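Local coordinates for putative potassium transport protein (Staphylococcus aureus 08BA02176, PDB 4XTT) that binds cyclic di-AMP through its C-terminal RCK domain and probably regulates potassium uptake as the cytosolic gating partner of a Ktr transporter, at residues E19-E24 against E64-I68. Numbering follows the deposited sequence.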
loop_
_atom_site.group_PDB
_atom_site.type_symbol
_atom_site.label_atom_id
_atom_site.label_comp_id
_atom_site.label_asym_id
_atom_site.label_seq_id
_atom_site.Cartn_x
_atom_site.Cartn_y
_atom_site.Cartn_z
ATOM N N GLU A 19 -5.850 -8.573 -7.329
ATOM C CA GLU A 19 -6.943 -8.711 -6.385
ATOM C C GLU A 19 -7.077 -10.139 -5.874
ATOM O O GLU A 19 -6.898 -11.098 -6.622
ATOM C CB GLU A 19 -8.244 -8.239 -7.018
ATOM C CG GLU A 19 -8.438 -6.743 -6.911
ATOM C CD GLU A 19 -9.672 -6.278 -7.639
ATOM O OE1 GLU A 19 -10.578 -7.113 -7.858
ATOM O OE2 GLU A 19 -9.752 -5.070 -7.946
ATOM N N LEU A 20 -7.405 -10.278 -4.596
ATOM C CA LEU A 20 -7.567 -11.599 -4.005
ATOM C C LEU A 20 -8.777 -11.615 -3.078
ATOM O O LEU A 20 -8.831 -10.882 -2.092
ATOM C CB LEU A 20 -6.313 -12.004 -3.234
ATOM C CG LEU A 20 -6.409 -13.385 -2.591
ATOM C CD1 LEU A 20 -6.505 -14.443 -3.675
ATOM C CD2 LEU A 20 -5.233 -13.656 -1.673
ATOM N N LYS A 21 -9.736 -12.480 -3.393
ATOM C CA LYS A 21 -10.987 -12.537 -2.653
ATOM C C LYS A 21 -10.794 -13.380 -1.401
ATOM O O LYS A 21 -10.147 -14.428 -1.442
ATOM C CB LYS A 21 -12.100 -13.103 -3.539
ATOM C CG LYS A 21 -13.481 -13.184 -2.886
ATOM C CD LYS A 21 -14.591 -12.984 -3.919
ATOM C CE LYS A 21 -14.232 -13.635 -5.252
ATOM N NZ LYS A 21 -15.176 -13.292 -6.353
ATOM N N ALA A 22 -11.343 -12.914 -0.285
ATOM C CA ALA A 22 -11.133 -13.582 0.991
ATOM C C ALA A 22 -11.926 -14.880 1.097
ATOM O O ALA A 22 -13.142 -14.903 0.886
ATOM C CB ALA A 22 -11.498 -12.653 2.131
ATOM N N THR A 23 -11.224 -15.955 1.443
ATOM C CA THR A 23 -11.837 -17.264 1.636
ATOM C C THR A 23 -12.155 -17.466 3.113
ATOM O O THR A 23 -11.645 -16.728 3.960
ATOM C CB THR A 23 -10.914 -18.395 1.153
ATOM O OG1 THR A 23 -11.521 -19.666 1.420
ATOM C CG2 THR A 23 -9.582 -18.321 1.876
ATOM N N GLU A 24 -12.970 -18.473 3.420
ATOM C CA GLU A 24 -13.314 -18.783 4.804
ATOM C C GLU A 24 -12.054 -19.053 5.615
ATOM O O GLU A 24 -11.961 -18.682 6.789
ATOM C CB GLU A 24 -14.255 -19.986 4.874
ATOM C CG GLU A 24 -15.617 -19.738 4.251
ATOM C CD GLU A 24 -16.439 -18.719 5.023
ATOM O OE1 GLU A 24 -16.168 -18.515 6.227
ATOM O OE2 GLU A 24 -17.348 -18.114 4.417
ATOM N N GLU A 64 -13.735 -10.214 6.375
ATOM C CA GLU A 64 -15.030 -10.850 6.189
ATOM C C GLU A 64 -15.076 -11.538 4.839
ATOM O O GLU A 64 -14.247 -11.273 3.965
ATOM C CB GLU A 64 -16.152 -9.818 6.316
ATOM C CG GLU A 64 -16.084 -9.027 7.618
ATOM C CD GLU A 64 -17.194 -8.009 7.756
ATOM O OE1 GLU A 64 -17.760 -7.600 6.720
ATOM O OE2 GLU A 64 -17.505 -7.622 8.904
ATOM N N ILE A 65 -16.049 -12.424 4.675
ATOM C CA ILE A 65 -16.207 -13.160 3.433
ATOM C C ILE A 65 -16.548 -12.201 2.289
ATOM O O ILE A 65 -17.387 -11.308 2.428
ATOM C CB ILE A 65 -17.303 -14.241 3.563
ATOM C CG1 ILE A 65 -17.233 -14.927 4.933
ATOM C CG2 ILE A 65 -17.180 -15.264 2.457
ATOM C CD1 ILE A 65 -18.216 -14.380 5.968
ATOM N N GLY A 66 -15.868 -12.373 1.163
ATOM C CA GLY A 66 -16.118 -11.550 -0.003
ATOM C C GLY A 66 -15.251 -10.311 -0.083
ATOM O O GLY A 66 -15.280 -9.600 -1.091
ATOM N N ASP A 67 -14.484 -10.049 0.974
ATOM C CA ASP A 67 -13.526 -8.947 0.969
ATOM C C ASP A 67 -12.464 -9.165 -0.088
ATOM O O ASP A 67 -11.840 -10.223 -0.151
ATOM C CB ASP A 67 -12.862 -8.785 2.336
ATOM C CG ASP A 67 -13.729 -8.045 3.325
ATOM O OD1 ASP A 67 -14.630 -7.298 2.889
ATOM O OD2 ASP A 67 -13.512 -8.219 4.541
ATOM N N ILE A 68 -12.282 -8.164 -0.934
ATOM C CA ILE A 68 -11.278 -8.226 -1.978
ATOM C C ILE A 68 -10.044 -7.418 -1.583
ATOM O O ILE A 68 -10.095 -6.189 -1.514
ATOM C CB ILE A 68 -11.842 -7.725 -3.322
ATOM C CG1 ILE A 68 -13.028 -8.599 -3.747
ATOM C CG2 ILE A 68 -10.765 -7.758 -4.397
ATOM C CD1 ILE A 68 -13.764 -8.092 -4.957
#
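Glu64 meets Ala22 through its backbone: the methyl CB of Ala22 sits 3.6 Å from Glu64 O, while the Glu64 side chain heads away and makes a long, weak ion pair with Arg49. Glu64 also opens a type II beta turn that closes at Asp67. Next along, Glu24 OE2 comes up to CG1 and CG2 of Ile65, the Glu24 chain being bent about its CB-CG bond (chi2 -67°); this glutamate is poorly ordered, and the touch is probably loose. Gly66 takes the third place of the turn at a positive phi (91°), as is usual for glycine there, and its CA faces Lys21 CG at 4.2 Å. Asp67 supplies the hydrogen bond that crosses between the segments: its carbonyl O accepts from Ala22 N, 2.7 Å away and somewhat bent at the hydrogen (142°), and the CA-H of Lys21 also leans on this oxygen. The carboxylate turns back into the turn: Glu64 N reaches Asp67 OD2 at 2.7 Å from above the carboxylate plane, and Arg49 adds a salt bridge to OD2. Ile68 carries the largest share of the packing, its CG2 methyl lying against the extended Glu19 side chain, 3.6 Å from Glu19 CG. Ile68 and Lys21 form an antiparallel, non-hydrogen-bonded pair with both side chains on one face, where a tight turn delivers strand 68-72 to strand 15-21, outermost in this chain's antiparallel sheet, in the TrkA-C (RCK C) domain.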